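TRNA (guanine(26)-N(2))-dimethyltransferase (Pyrococcus horikoshii, PDB 2DUL) probably transfers two methyl groups from S-adenosyl-L-methionine to the N2 atom of guanine 26 in a number of tRNAs. Local coordinates at residues A33-N44 and I60-P70; N47-A57 and P70-D78. One frame throughout, in Å; residues are numbered along the deposited sequence.

Contact 1: residues A33-N44 and I60-P70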
loop_
_atom_site.group_PDB
_atom_site.type_symbol
_atom_site.label_atom_id
_atom_site.label_comp_id
_atom_site.label_asym_id
_atom_site.label_seq_id
_atom_site.Cartn_x
_atom_site.Cartn_y
_atom_site.Cartn_z
ATOM N N ALA A 33 -0.572 13.775 -2.612
ATOM C CA ALA A 33 -0.245 13.864 -4.028
ATOM C C ALA A 33 0.849 12.849 -4.356
ATOM O O ALA A 33 0.883 12.297 -5.457
ATOM C CB ALA A 33 0.223 15.273 -4.376
ATOM N N LEU A 34 1.745 12.614 -3.395
ATOM C CA LEU A 34 2.832 11.651 -3.567
ATOM C C LEU A 34 2.236 10.254 -3.739
ATOM O O LEU A 34 2.634 9.500 -4.626
ATOM C CB LEU A 34 3.756 11.657 -2.341
ATOM C CG LEU A 34 4.800 10.538 -2.262
ATOM C CD1 LEU A 34 5.763 10.654 -3.429
ATOM C CD2 LEU A 34 5.553 10.616 -0.941
ATOM N N ASN A 35 1.286 9.921 -2.871
ATOM C CA ASN A 35 0.605 8.631 -2.910
ATOM C C ASN A 35 -0.008 8.430 -4.295
ATOM O O ASN A 35 0.141 7.370 -4.904
ATOM C CB ASN A 35 -0.486 8.594 -1.830
ATOM C CG ASN A 35 -1.286 7.295 -1.832
ATOM O OD1 ASN A 35 -1.997 6.986 -2.791
ATOM N ND2 ASN A 35 -1.178 6.533 -0.745
ATOM N N ARG A 36 -0.689 9.456 -4.800
ATOM C CA ARG A 36 -1.312 9.364 -6.114
ATOM C C ARG A 36 -0.269 9.268 -7.235
ATOM O O ARG A 36 -0.494 8.592 -8.244
ATOM C CB ARG A 36 -2.266 10.544 -6.329
ATOM C CG ARG A 36 -3.527 10.458 -5.457
ATOM C CD ARG A 36 -4.489 11.605 -5.727
ATOM N NE ARG A 36 -4.108 12.846 -5.051
ATOM C CZ ARG A 36 -4.436 13.159 -3.800
ATOM N NH1 ARG A 36 -5.155 12.322 -3.062
ATOM N NH2 ARG A 36 -4.056 14.323 -3.287
ATOM N N ASP A 37 0.878 9.926 -7.062
ATOM C CA ASP A 37 1.935 9.840 -8.068
ATOM C C ASP A 37 2.347 8.374 -8.210
ATOM O O ASP A 37 2.486 7.860 -9.322
ATOM C CB ASP A 37 3.185 10.629 -7.654
ATOM C CG ASP A 37 3.099 12.112 -7.980
ATOM O OD1 ASP A 37 2.345 12.501 -8.899
ATOM O OD2 ASP A 37 3.818 12.890 -7.318
ATOM N N ILE A 38 2.557 7.718 -7.070
ATOM C CA ILE A 38 2.984 6.320 -7.046
ATOM C C ILE A 38 2.027 5.425 -7.820
ATOM O O ILE A 38 2.455 4.630 -8.662
ATOM C CB ILE A 38 3.113 5.789 -5.585
ATOM C CG1 ILE A 38 4.077 6.673 -4.791
ATOM C CG2 ILE A 38 3.613 4.348 -5.583
ATOM C CD1 ILE A 38 5.464 6.765 -5.387
ATOM N N VAL A 39 0.733 5.551 -7.547
ATOM C CA VAL A 39 -0.238 4.722 -8.248
ATOM C C VAL A 39 -0.255 5.060 -9.744
ATOM O O VAL A 39 -0.378 4.164 -10.587
ATOM C CB VAL A 39 -1.665 4.845 -7.615
ATOM C CG1 VAL A 39 -2.141 6.281 -7.623
ATOM C CG2 VAL A 39 -2.638 3.943 -8.358
ATOM N N VAL A 40 -0.112 6.339 -10.079
ATOM C CA VAL A 40 -0.084 6.754 -11.482
ATOM C C VAL A 40 1.090 6.067 -12.179
ATOM O O VAL A 40 0.958 5.566 -13.300
ATOM C CB VAL A 40 0.066 8.296 -11.613
ATOM C CG1 VAL A 40 0.541 8.675 -13.017
ATOM C CG2 VAL A 40 -1.271 8.963 -11.332
ATOM N N VAL A 41 2.236 6.035 -11.505
ATOM C CA VAL A 41 3.419 5.395 -12.067
ATOM C C VAL A 41 3.155 3.912 -12.293
ATOM O O VAL A 41 3.423 3.376 -13.371
ATOM C CB VAL A 41 4.637 5.552 -11.133
ATOM C CG1 VAL A 41 5.800 4.695 -11.639
ATOM C CG2 VAL A 41 5.054 7.016 -11.072
ATOM N N LEU A 42 2.613 3.260 -11.271
ATOM C CA LEU A 42 2.311 1.838 -11.344
ATOM C C LEU A 42 1.355 1.506 -12.482
ATOM O O LEU A 42 1.585 0.560 -13.237
ATOM C CB LEU A 42 1.719 1.354 -10.014
ATOM C CG LEU A 42 1.389 -0.142 -9.942
ATOM C CD1 LEU A 42 2.647 -0.956 -10.227
ATOM C CD2 LEU A 42 0.824 -0.490 -8.570
ATOM N N LEU A 43 0.286 2.284 -12.610
ATOM C CA LEU A 43 -0.695 2.034 -13.655
ATOM C C LEU A 43 -0.103 2.168 -15.053
ATOM O O LEU A 43 -0.581 1.535 -15.994
ATOM C CB LEU A 43 -1.907 2.961 -13.492
ATOM C CG LEU A 43 -3.077 2.388 -12.674
ATOM C CD1 LEU A 43 -2.580 1.743 -11.395
ATOM C CD2 LEU A 43 -4.071 3.497 -12.372
ATOM N N ASN A 44 0.940 2.982 -15.186
ATOM C CA ASN A 44 1.590 3.165 -16.476
ATOM C C ASN A 44 2.453 1.961 -16.831
ATOM O O ASN A 44 2.964 1.858 -17.946
ATOM C CB ASN A 44 2.426 4.445 -16.469
ATOM C CG ASN A 44 1.627 5.653 -16.914
ATOM O OD1 ASN A 44 1.293 5.780 -18.090
ATOM N ND2 ASN A 44 1.302 6.538 -15.976
ATOM N N ILE A 60 -9.959 13.819 -7.406
ATOM C CA ILE A 60 -8.580 13.954 -7.867
ATOM C C ILE A 60 -7.903 12.661 -8.317
ATOM O O ILE A 60 -7.223 12.643 -9.343
ATOM C CB ILE A 60 -7.687 14.634 -6.787
ATOM C CG1 ILE A 60 -6.254 14.781 -7.310
ATOM C CG2 ILE A 60 -7.690 13.817 -5.503
ATOM C CD1 ILE A 60 -6.132 15.662 -8.542
ATOM N N ARG A 61 -8.086 11.580 -7.565
ATOM C CA ARG A 61 -7.443 10.316 -7.923
ATOM C C ARG A 61 -7.919 9.803 -9.279
ATOM O O ARG A 61 -7.106 9.546 -10.164
ATOM C CB ARG A 61 -7.695 9.258 -6.841
ATOM C CG ARG A 61 -6.849 7.999 -6.979
ATOM C CD ARG A 61 -7.104 7.037 -5.821
ATOM N NE ARG A 61 -6.761 7.628 -4.530
ATOM C CZ ARG A 61 -5.572 7.528 -3.943
ATOM N NH1 ARG A 61 -5.371 8.113 -2.772
ATOM N NH2 ARG A 61 -4.592 6.829 -4.506
ATOM N N GLY A 62 -9.233 9.661 -9.436
ATOM C CA GLY A 62 -9.786 9.184 -10.692
ATOM C C GLY A 62 -9.474 10.104 -11.865
ATOM O O GLY A 62 -9.214 9.641 -12.976
ATOM N N ILE A 63 -9.507 11.410 -11.630
ATOM C CA ILE A 63 -9.207 12.362 -12.694
ATOM C C ILE A 63 -7.764 12.177 -13.161
ATOM O O ILE A 63 -7.488 12.193 -14.363
ATOM C CB ILE A 63 -9.437 13.817 -12.221
ATOM C CG1 ILE A 63 -10.941 14.070 -12.080
ATOM C CG2 ILE A 63 -8.827 14.803 -13.217
ATOM C CD1 ILE A 63 -11.290 15.325 -11.307
ATOM N N ARG A 64 -6.840 11.986 -12.224
ATOM C CA ARG A 64 -5.447 11.782 -12.614
ATOM C C ARG A 64 -5.286 10.436 -13.322
ATOM O O ARG A 64 -4.482 10.308 -14.244
ATOM C CB ARG A 64 -4.523 11.878 -11.399
ATOM C CG ARG A 64 -4.451 13.290 -10.826
ATOM C CD ARG A 64 -3.277 13.435 -9.881
ATOM N NE ARG A 64 -2.009 13.171 -10.555
ATOM C CZ ARG A 64 -0.858 12.965 -9.923
ATOM N NH1 ARG A 64 -0.812 12.995 -8.595
ATOM N NH2 ARG A 64 0.245 12.713 -10.615
ATOM N N PHE A 65 -6.048 9.431 -12.903
ATOM C CA PHE A 65 -5.982 8.124 -13.564
ATOM C C PHE A 65 -6.344 8.325 -15.037
ATOM O O PHE A 65 -5.661 7.833 -15.935
ATOM C CB PHE A 65 -6.990 7.149 -12.950
ATOM C CG PHE A 65 -6.589 6.606 -11.604
ATOM C CD1 PHE A 65 -7.494 5.850 -10.859
ATOM C CD2 PHE A 65 -5.317 6.833 -11.082
ATOM C CE1 PHE A 65 -7.140 5.330 -9.615
ATOM C CE2 PHE A 65 -4.954 6.316 -9.840
ATOM C CZ PHE A 65 -5.868 5.564 -9.106
ATOM N N ALA A 66 -7.429 9.056 -15.268
ATOM C CA ALA A 66 -7.909 9.323 -16.619
ATOM C C ALA A 66 -6.939 10.174 -17.442
ATOM O O ALA A 66 -6.702 9.894 -18.621
ATOM C CB ALA A 66 -9.281 10.001 -16.559
ATOM N N LEU A 67 -6.366 11.201 -16.821
ATOM C CA LEU A 67 -5.441 12.088 -17.529
ATOM C C LEU A 67 -4.006 11.592 -17.672
ATOM O O LEU A 67 -3.312 11.979 -18.614
ATOM C CB LEU A 67 -5.384 13.461 -16.844
ATOM C CG LEU A 67 -6.618 14.362 -16.830
ATOM C CD1 LEU A 67 -6.387 15.521 -15.858
ATOM C CD2 LEU A 67 -6.904 14.876 -18.235
ATOM N N GLU A 68 -3.561 10.733 -16.758
ATOM C CA GLU A 68 -2.171 10.293 -16.772
ATOM C C GLU A 68 -1.845 8.812 -16.928
ATOM O O GLU A 68 -0.680 8.433 -16.836
ATOM C CB GLU A 68 -1.491 10.820 -15.505
ATOM C CG GLU A 68 -1.639 12.326 -15.327
ATOM C CD GLU A 68 -1.138 12.820 -13.982
ATOM O OE1 GLU A 68 -0.044 12.387 -13.559
ATOM O OE2 GLU A 68 -1.834 13.650 -13.351
ATOM N N THR A 69 -2.844 7.974 -17.167
ATOM C CA THR A 69 -2.581 6.548 -17.316
ATOM C C THR A 69 -3.364 5.979 -18.489
ATOM O O THR A 69 -4.256 6.632 -19.024
ATOM C CB THR A 69 -2.973 5.765 -16.044
ATOM O OG1 THR A 69 -4.396 5.600 -16.004
ATOM C CG2 THR A 69 -2.523 6.516 -14.795
ATOM N N PRO A 70 -3.034 4.747 -18.908
ATOM C CA PRO A 70 -3.710 4.083 -20.028
ATOM C C PRO A 70 -5.131 3.609 -19.703
ATOM O O PRO A 70 -5.770 2.949 -20.525
ATOM C CB PRO A 70 -2.779 2.907 -20.345
ATOM C CG PRO A 70 -1.438 3.386 -19.868
ATOM C CD PRO A 70 -1.798 4.029 -18.554
HETATM O O HOH W 1 -7.664 10.668 -3.120
#

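Contact 2: residues N47-A57 and P70-D78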
loop_
_atom_site.group_PDB
_atom_site.type_symbol
_atom_site.label_atom_id
_atom_site.label_comp_id
_atom_site.label_asym_id
_atom_site.label_seq_id
_atom_site.Cartn_x
_atom_site.Cartn_y
_atom_site.Cartn_z
ATOM N N ASN A 47 -0.977 -1.049 -16.809
ATOM C CA ASN A 47 -1.991 -0.719 -17.813
ATOM C C ASN A 47 -3.411 -1.265 -17.617
ATOM O O ASN A 47 -4.025 -1.746 -18.572
ATOM C CB ASN A 47 -1.497 -1.170 -19.194
ATOM C CG ASN A 47 -0.094 -0.685 -19.506
ATOM O OD1 ASN A 47 0.608 -1.287 -20.319
ATOM N ND2 ASN A 47 0.317 0.411 -18.875
ATOM N N PRO A 48 -3.962 -1.195 -16.392
ATOM C CA PRO A 48 -5.328 -1.718 -16.230
ATOM C C PRO A 48 -6.325 -0.874 -17.034
ATOM O O PRO A 48 -6.247 0.357 -17.035
ATOM C CB PRO A 48 -5.552 -1.632 -14.720
ATOM C CG PRO A 48 -4.735 -0.427 -14.335
ATOM C CD PRO A 48 -3.459 -0.622 -15.131
ATOM N N LYS A 49 -7.256 -1.534 -17.717
ATOM C CA LYS A 49 -8.239 -0.836 -18.549
ATOM C C LYS A 49 -9.419 -0.202 -17.804
ATOM O O LYS A 49 -9.734 0.973 -18.018
ATOM C CB LYS A 49 -8.770 -1.791 -19.624
ATOM C CG LYS A 49 -9.818 -1.189 -20.550
ATOM C CD LYS A 49 -10.088 -2.088 -21.758
ATOM C CE LYS A 49 -10.724 -3.415 -21.366
ATOM N NZ LYS A 49 -12.104 -3.228 -20.844
ATOM N N ILE A 50 -10.072 -0.983 -16.947
ATOM C CA ILE A 50 -11.224 -0.507 -16.183
ATOM C C ILE A 50 -10.806 -0.320 -14.725
ATOM O O ILE A 50 -10.458 -1.284 -14.043
ATOM C CB ILE A 50 -12.375 -1.522 -16.262
ATOM C CG1 ILE A 50 -12.620 -1.910 -17.721
ATOM C CG2 ILE A 50 -13.642 -0.930 -15.665
ATOM C CD1 ILE A 50 -13.650 -3.014 -17.898
ATOM N N VAL A 51 -10.855 0.915 -14.242
ATOM C CA VAL A 51 -10.421 1.190 -12.878
ATOM C C VAL A 51 -11.450 1.921 -12.028
ATOM O O VAL A 51 -12.329 2.608 -12.544
ATOM C CB VAL A 51 -9.119 2.000 -12.899
ATOM C CG1 VAL A 51 -8.077 1.275 -13.755
ATOM C CG2 VAL A 51 -9.378 3.397 -13.460
ATOM N N LEU A 52 -11.324 1.765 -10.714
ATOM C CA LEU A 52 -12.234 2.394 -9.772
ATOM C C LEU A 52 -11.532 3.191 -8.671
ATOM O O LEU A 52 -10.605 2.696 -8.019
ATOM C CB LEU A 52 -13.120 1.327 -9.108
ATOM C CG LEU A 52 -13.937 1.798 -7.896
ATOM C CD1 LEU A 52 -15.001 2.792 -8.351
ATOM C CD2 LEU A 52 -14.587 0.601 -7.203
ATOM N N ASP A 53 -11.982 4.428 -8.484
ATOM C CA ASP A 53 -11.499 5.309 -7.421
ATOM C C ASP A 53 -12.704 5.204 -6.472
ATOM O O ASP A 53 -13.671 5.956 -6.594
ATOM C CB ASP A 53 -11.323 6.737 -7.958
ATOM C CG ASP A 53 -10.977 7.743 -6.869
ATOM O OD1 ASP A 53 -10.726 7.327 -5.719
ATOM O OD2 ASP A 53 -10.949 8.956 -7.170
ATOM N N ALA A 54 -12.643 4.234 -5.560
ATOM C CA ALA A 54 -13.735 3.915 -4.630
ATOM C C ALA A 54 -14.285 4.988 -3.695
ATOM O O ALA A 54 -15.496 5.053 -3.477
ATOM C CB ALA A 54 -13.359 2.670 -3.808
ATOM N N LEU A 55 -13.402 5.804 -3.131
ATOM C CA LEU A 55 -13.786 6.877 -2.213
ATOM C C LEU A 55 -13.053 8.104 -2.749
ATOM O O LEU A 55 -11.978 8.459 -2.275
ATOM C CB LEU A 55 -13.318 6.518 -0.801
ATOM C CG LEU A 55 -13.956 5.212 -0.299
ATOM C CD1 LEU A 55 -12.919 4.348 0.400
ATOM C CD2 LEU A 55 -15.117 5.536 0.626
ATOM N N SER A 56 -13.664 8.736 -3.749
ATOM C CA SER A 56 -13.083 9.869 -4.466
ATOM C C SER A 56 -13.002 11.265 -3.861
ATOM O O SER A 56 -12.098 12.021 -4.212
ATOM C CB SER A 56 -13.768 9.997 -5.829
ATOM O OG SER A 56 -13.795 8.751 -6.497
ATOM N N ALA A 57 -13.945 11.627 -2.998
ATOM C CA ALA A 57 -13.942 12.969 -2.401
ATOM C C ALA A 57 -14.019 14.033 -3.504
ATOM O O ALA A 57 -15.083 14.242 -4.095
ATOM C CB ALA A 57 -12.685 13.169 -1.556
ATOM N N PRO A 70 -3.034 4.747 -18.908
ATOM C CA PRO A 70 -3.710 4.083 -20.028
ATOM C C PRO A 70 -5.131 3.609 -19.703
ATOM O O PRO A 70 -5.770 2.949 -20.525
ATOM C CB PRO A 70 -2.779 2.907 -20.345
ATOM C CG PRO A 70 -1.438 3.386 -19.868
ATOM C CD PRO A 70 -1.798 4.029 -18.554
ATOM N N ALA A 71 -5.622 3.932 -18.509
ATOM C CA ALA A 71 -6.971 3.519 -18.125
ATOM C C ALA A 71 -7.964 4.025 -19.171
ATOM O O ALA A 71 -7.884 5.174 -19.602
ATOM C CB ALA A 71 -7.325 4.077 -16.738
ATOM N N GLU A 72 -8.892 3.164 -19.580
ATOM C CA GLU A 72 -9.890 3.518 -20.589
ATOM C C GLU A 72 -11.244 3.891 -19.995
ATOM O O GLU A 72 -11.957 4.742 -20.530
ATOM C CB GLU A 72 -10.064 2.353 -21.568
ATOM C CG GLU A 72 -8.894 2.187 -22.525
ATOM C CD GLU A 72 -8.951 0.897 -23.327
ATOM O OE1 GLU A 72 -10.052 0.512 -23.773
ATOM O OE2 GLU A 72 -7.887 0.274 -23.523
ATOM N N GLU A 73 -11.600 3.242 -18.893
ATOM C CA GLU A 73 -12.866 3.501 -18.223
ATOM C C GLU A 73 -12.544 3.751 -16.757
ATOM O O GLU A 73 -12.000 2.879 -16.074
ATOM C CB GLU A 73 -13.797 2.292 -18.358
ATOM C CG GLU A 73 -15.222 2.555 -17.896
ATOM C CD GLU A 73 -16.137 1.359 -18.104
ATOM O OE1 GLU A 73 -16.350 0.951 -19.270
ATOM O OE2 GLU A 73 -16.645 0.823 -17.101
ATOM N N VAL A 74 -12.869 4.949 -16.282
ATOM C CA VAL A 74 -12.579 5.320 -14.903
ATOM C C VAL A 74 -13.839 5.648 -14.123
ATOM O O VAL A 74 -14.624 6.506 -14.526
ATOM C CB VAL A 74 -11.639 6.551 -14.849
ATOM C CG1 VAL A 74 -11.246 6.848 -13.401
ATOM C CG2 VAL A 74 -10.404 6.301 -15.713
ATOM N N TRP A 75 -14.028 4.954 -13.005
ATOM C CA TRP A 75 -15.182 5.183 -12.149
ATOM C C TRP A 75 -14.760 5.965 -10.906
ATOM O O TRP A 75 -13.745 5.660 -10.276
ATOM C CB TRP A 75 -15.813 3.855 -11.719
ATOM C CG TRP A 75 -16.493 3.114 -12.829
ATOM C CD1 TRP A 75 -15.931 2.692 -13.998
ATOM C CD2 TRP A 75 -17.858 2.680 -12.860
ATOM N NE1 TRP A 75 -16.859 2.020 -14.754
ATOM C CE2 TRP A 75 -18.051 1.997 -14.079
ATOM C CE3 TRP A 75 -18.937 2.800 -11.974
ATOM C CZ2 TRP A 75 -19.281 1.433 -14.440
ATOM C CZ3 TRP A 75 -20.163 2.240 -12.329
ATOM C CH2 TRP A 75 -20.323 1.564 -13.555
ATOM N N LEU A 76 -15.542 6.982 -10.575
ATOM C CA LEU A 76 -15.297 7.805 -9.401
ATOM C C LEU A 76 -16.532 7.653 -8.529
ATOM O O LEU A 76 -17.654 7.802 -9.010
ATOM C CB LEU A 76 -15.128 9.274 -9.789
ATOM C CG LEU A 76 -13.936 9.677 -10.659
ATOM C CD1 LEU A 76 -14.206 9.304 -12.103
ATOM C CD2 LEU A 76 -13.722 11.182 -10.546
ATOM N N ASN A 77 -16.339 7.360 -7.250
ATOM C CA ASN A 77 -17.480 7.179 -6.366
ATOM C C ASN A 77 -17.324 7.834 -5.000
ATOM O O ASN A 77 -16.227 7.914 -4.462
ATOM C CB ASN A 77 -17.738 5.685 -6.151
ATOM C CG ASN A 77 -18.886 5.424 -5.185
ATOM O OD1 ASN A 77 -20.058 5.516 -5.552
ATOM N ND2 ASN A 77 -18.548 5.109 -3.937
ATOM N N ASP A 78 -18.441 8.299 -4.451
ATOM C CA ASP A 78 -18.466 8.887 -3.115
ATOM C C ASP A 78 -19.905 8.907 -2.615
ATOM O O ASP A 78 -20.837 9.191 -3.370
ATOM C CB ASP A 78 -17.895 10.306 -3.104
ATOM C CG ASP A 78 -17.401 10.714 -1.722
ATOM O OD1 ASP A 78 -16.171 10.715 -1.504
ATOM O OD2 ASP A 78 -18.244 11.012 -0.846
#

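Contact 1: residues A33-N44 and I60-P70
Helices 33-44 and 60-68 run roughly parallel, 35° apart, their axes 10.2 Å apart at closest approach, with Arg36 CA and Arg61 CA 6.5 Å apart near their first turns. Arg64 is the central knob and sits among Ala33, Arg36, Asp37 and Val40. Its chain bends at chi3 (60°), which turns the guanidinium toward Asp37 while NE stays on Glu68. Arg64 NH2 meets Asp37 OD1 at 2.7 Å, within the guanidinium plane. Arg64 NE bonds Glu68 OE2 at 2.8 Å, and NH2 bonds OE1. Arg64 thus joins two carboxylates in a buried salt-bridge network, while Val40 CG2 lies over one face of its guanidinium.

Arg61 NH2 gives a nearly straight bond to Asn35 OD1 (3.1 Å, 166° at the hydrogen). The amide and guanidinium planes stand almost perpendicular. Arg36 lays CG over a face of the Arg61 guanidinium, and Ile60 CG2 covers a face of the Arg36 guanidinium. Both arginines are predicted to bind S-adenosyl-L-methionine.

Leu43 CD2 makes a CH-pi contact, 3.9 Å from the Phe65 ring centroid. Val39 CG1 meets the edge of that ring. Asn44 ND2 bonds Glu68 O at 2.9 Å and also Val40 O of its own helix.

Glu8 forms salt bridges with Arg36 and Arg64, and Asp136 and Asp138 with Arg61. Helix 284-295 and strand 226-235 pack against helix 33-46, strand 11-15 against helix 60-68.

Contact 2: residues N47-A57 and P70-D78
Val51 and Val74 pair across two parallel strands, 50-53 and 73-78, whose axes come within 4.8 Å. Backbone bonds form the ladder. Val51 N donates to Glu73 O at 2.9 Å, and Val51 O accepts from Trp75 N. Asp53 continues the pattern with its N on Trp75 O and its O accepting from Asn77 N. Lys49 O accepts from both Glu72 N and Glu73 N.

Apolar contacts lie on both faces. Val51 CG2 reaches Val74 CG2 at 3.8 Å. On the other face Leu52 CD1 touches Trp75 CB at 3.6 Å. The indole is tied along its own strand: Trp75 NE1 bonds Glu73 OE2 at 2.6 Å, in the ring plane. Tyr131 also bonds that oxygen.

Side chains take over where the strands end. With CG anti to the backbone N (chi1 178°), Asn77 ND2 reaches Ala54 O at 3.1 Å, in the plane of its own amide. Asn117 holds its OD1, and Asp119 O takes a second bond from ND2. Ser56 N donates to Asn77 O, while Ser56 OG accepts from Asn77 N. Asp78 OD1 accepts from Ala57 N at 2.8 Å, on the anti side, 30° out of the carboxylate plane.

These bonds fix the loop after strand 50-53 against the end of strand 73-78. The Ala57 bond, with one from Ser80 N to OD2, helps to hold the carboxylate of Asp78, predicted to bind S-adenosyl-L-methionine.

Overall arrangement
Both contacts are largely buried, but contact 2 reaches the surface at Asn47, Lys49 and Glu72. The contacts share Pro70; contact 1 packs helix 60-68 on helix 33-46, and contact 2 pairs the two strands that helix 60-68 connects, completing a beta-alpha-beta crossover. The chemistry differs accordingly. Contact 1 relies on side chains, with buried arginines and carboxylates beside apolar packing. Contact 2 relies chiefly on a backbone ladder within the central sheet. The two meet where Gly62 N probably bonds Asp53 OD2 and Leu43 packs on Pro48. Each supplies residues predicted to bind S-adenosyl-L-methionine: Arg36 and Arg61 from contact 1, Asp78 from contact 2.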